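Local coordinates for protein exonuclease VapC9 (Pyrobaculum aerophilum, PDB 1V8P) that acts as an exonuclease and is probably a magnesium-dependent ribonuclease, the toxin of a type II toxin-antitoxin system, at residues C[56-61]-C[96-101]. The protein carries 1 engineered substitution. Numbering follows the deposited sequence.
Sequences ILHLTI and LEDPPL
L96 meets I56 and L57 at the C-terminal edge of the parallel sheet of this PIN domain, where the strands 54-56 and 94-95 give way to the loops that carry the chain into helices 58-73 and 101-111. Its N gives a nearly straight hydrogen bond to I56 O (3.0 Å, 169° at the hydrogen); I56 is also backbone-bonded to K94, and the two contacts bracket it between K94 and L96, as in parallel strands. Beyond that bond, L96 CB rests on L57 CD2 at 4.1 Å, and both leucines also pack on L31 of strand 30-32. E97 turns away, and D98 brings its carboxylate back to H58 in the first turn of helix 58-73. With CG beside the backbone N (chi1 -60°), OD2 reaches the edge of the imidazole, 3.2 Å from H58 CD2; ring and carboxylate planes stand 68° apart. The stronger polar partners of this pair lie across a subunit interface: D98 OD1 is hydrogen-bonded to H58 ND1 of the second subunit, D98 OD2 bonds Y62 OH there, and the two H58 rings stack. The P99 ring packs on V123 of helix 115-127, and P100 sits at the N-cap position of helix 101-111. On the facing segment, T60 OG1 takes the hydrogen of L57 N at 3.1 Å and also bonds Y120 OH.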
loop_
_atom_site.group_PDB
_atom_site.type_symbol
_atom_site.label_atom_id
_atom_site.label_comp_id
_atom_site.label_asym_id
_atom_site.label_seq_id
_atom_site.Cartn_x
_atom_site.Cartn_y
_atom_site.Cartn_z
ATOM N N ILE C 56 5.449 4.188 21.802
ATOM C CA ILE C 56 5.143 4.074 20.380
ATOM C C ILE C 56 5.922 5.177 19.710
ATOM O O ILE C 56 6.570 5.985 20.371
ATOM C CB ILE C 56 3.643 4.352 20.058
ATOM C CG1 ILE C 56 3.270 5.755 20.558
ATOM C CG2 ILE C 56 2.753 3.259 20.630
ATOM C CD1 ILE C 56 1.800 6.063 20.531
ATOM N N LEU C 57 5.858 5.214 18.391
ATOM C CA LEU C 57 6.525 6.254 17.639
ATOM C C LEU C 57 5.379 7.141 17.140
ATOM O O LEU C 57 4.216 6.753 17.238
ATOM C CB LEU C 57 7.273 5.645 16.451
ATOM C CG LEU C 57 8.342 4.572 16.661
ATOM C CD1 LEU C 57 8.998 4.251 15.313
ATOM C CD2 LEU C 57 9.389 5.054 17.615
ATOM N N HIS C 58 5.669 8.325 16.618
ATOM C CA HIS C 58 4.581 9.150 16.101
ATOM C C HIS C 58 3.899 8.352 14.981
ATOM O O HIS C 58 2.666 8.341 14.862
ATOM C CB HIS C 58 5.117 10.462 15.525
ATOM C CG HIS C 58 5.543 11.458 16.556
ATOM N ND1 HIS C 58 4.644 12.164 17.332
ATOM C CD2 HIS C 58 6.775 11.869 16.936
ATOM C CE1 HIS C 58 5.305 12.967 18.145
ATOM N NE2 HIS C 58 6.599 12.808 17.925
ATOM N N LEU C 59 4.715 7.688 14.163
ATOM C CA LEU C 59 4.226 6.884 13.041
ATOM C C LEU C 59 3.102 5.937 13.461
ATOM O O LEU C 59 2.197 5.658 12.693
ATOM C CB LEU C 59 5.369 6.047 12.467
ATOM C CG LEU C 59 5.413 5.437 11.052
ATOM C CD1 LEU C 59 5.998 4.051 11.160
ATOM C CD2 LEU C 59 4.052 5.366 10.405
ATOM N N THR C 60 3.173 5.439 14.688
ATOM C CA THR C 60 2.182 4.505 15.185
ATOM C C THR C 60 0.766 5.068 15.143
ATOM O O THR C 60 -0.182 4.356 14.824
ATOM C CB THR C 60 2.519 4.081 16.624
ATOM O OG1 THR C 60 3.848 3.548 16.654
ATOM C CG2 THR C 60 1.538 3.022 17.126
ATOM N N ILE C 61 0.630 6.348 15.471
ATOM C CA ILE C 61 -0.661 7.020 15.481
ATOM C C ILE C 61 -1.334 6.915 14.123
ATOM O O ILE C 61 -2.498 6.535 14.025
ATOM C CB ILE C 61 -0.477 8.509 15.874
ATOM C CG1 ILE C 61 -0.020 8.593 17.336
ATOM C CG2 ILE C 61 -1.762 9.291 15.631
ATOM C CD1 ILE C 61 0.741 9.865 17.685
ATOM N N LEU C 96 8.070 8.299 21.422
ATOM C CA LEU C 96 9.489 8.562 21.248
ATOM C C LEU C 96 9.712 9.523 20.100
ATOM O O LEU C 96 8.797 9.808 19.336
ATOM C CB LEU C 96 10.242 7.254 20.985
ATOM C CG LEU C 96 9.876 6.175 22.008
ATOM C CD1 LEU C 96 10.739 4.948 21.804
ATOM C CD2 LEU C 96 10.043 6.739 23.410
ATOM N N GLU C 97 10.938 10.020 19.987
ATOM C CA GLU C 97 11.296 10.953 18.923
ATOM C C GLU C 97 11.438 10.210 17.619
ATOM O O GLU C 97 11.672 9.011 17.600
ATOM C CB GLU C 97 12.636 11.633 19.215
ATOM C CG GLU C 97 12.722 12.422 20.510
ATOM C CD GLU C 97 14.008 13.249 20.598
ATOM O OE1 GLU C 97 15.100 12.733 20.242
ATOM O OE2 GLU C 97 13.929 14.421 21.030
ATOM N N ASP C 98 11.325 10.921 16.519
ATOM C CA ASP C 98 11.495 10.276 15.232
ATOM C C ASP C 98 12.959 9.916 15.036
ATOM O O ASP C 98 13.852 10.653 15.434
ATOM C CB ASP C 98 11.039 11.203 14.107
ATOM C CG ASP C 98 9.579 11.583 14.233
ATOM O OD1 ASP C 98 9.239 12.718 13.853
ATOM O OD2 ASP C 98 8.780 10.747 14.714
ATOM N N PRO C 99 13.216 8.750 14.439
ATOM C CA PRO C 99 14.557 8.227 14.153
ATOM C C PRO C 99 15.199 8.973 12.983
ATOM O O PRO C 99 14.526 9.668 12.241
ATOM C CB PRO C 99 14.287 6.772 13.773
ATOM C CG PRO C 99 12.975 6.475 14.422
ATOM C CD PRO C 99 12.189 7.717 14.235
ATOM N N PRO C 100 16.518 8.840 12.812
ATOM C CA PRO C 100 17.218 9.505 11.706
ATOM C C PRO C 100 16.767 8.807 10.430
ATOM O O PRO C 100 16.814 7.586 10.354
ATOM C CB PRO C 100 18.688 9.207 12.001
ATOM C CG PRO C 100 18.719 9.046 13.466
ATOM C CD PRO C 100 17.481 8.246 13.752
ATOM N N LEU C 101 16.329 9.546 9.425
ATOM C CA LEU C 101 15.870 8.875 8.206
ATOM C C LEU C 101 16.894 7.906 7.603
ATOM O O LEU C 101 16.588 6.734 7.390
ATOM C CB LEU C 101 15.454 9.898 7.141
ATOM C CG LEU C 101 15.029 9.268 5.806
ATOM C CD1 LEU C 101 13.586 9.589 5.538
ATOM C CD2 LEU C 101 15.902 9.785 4.663
#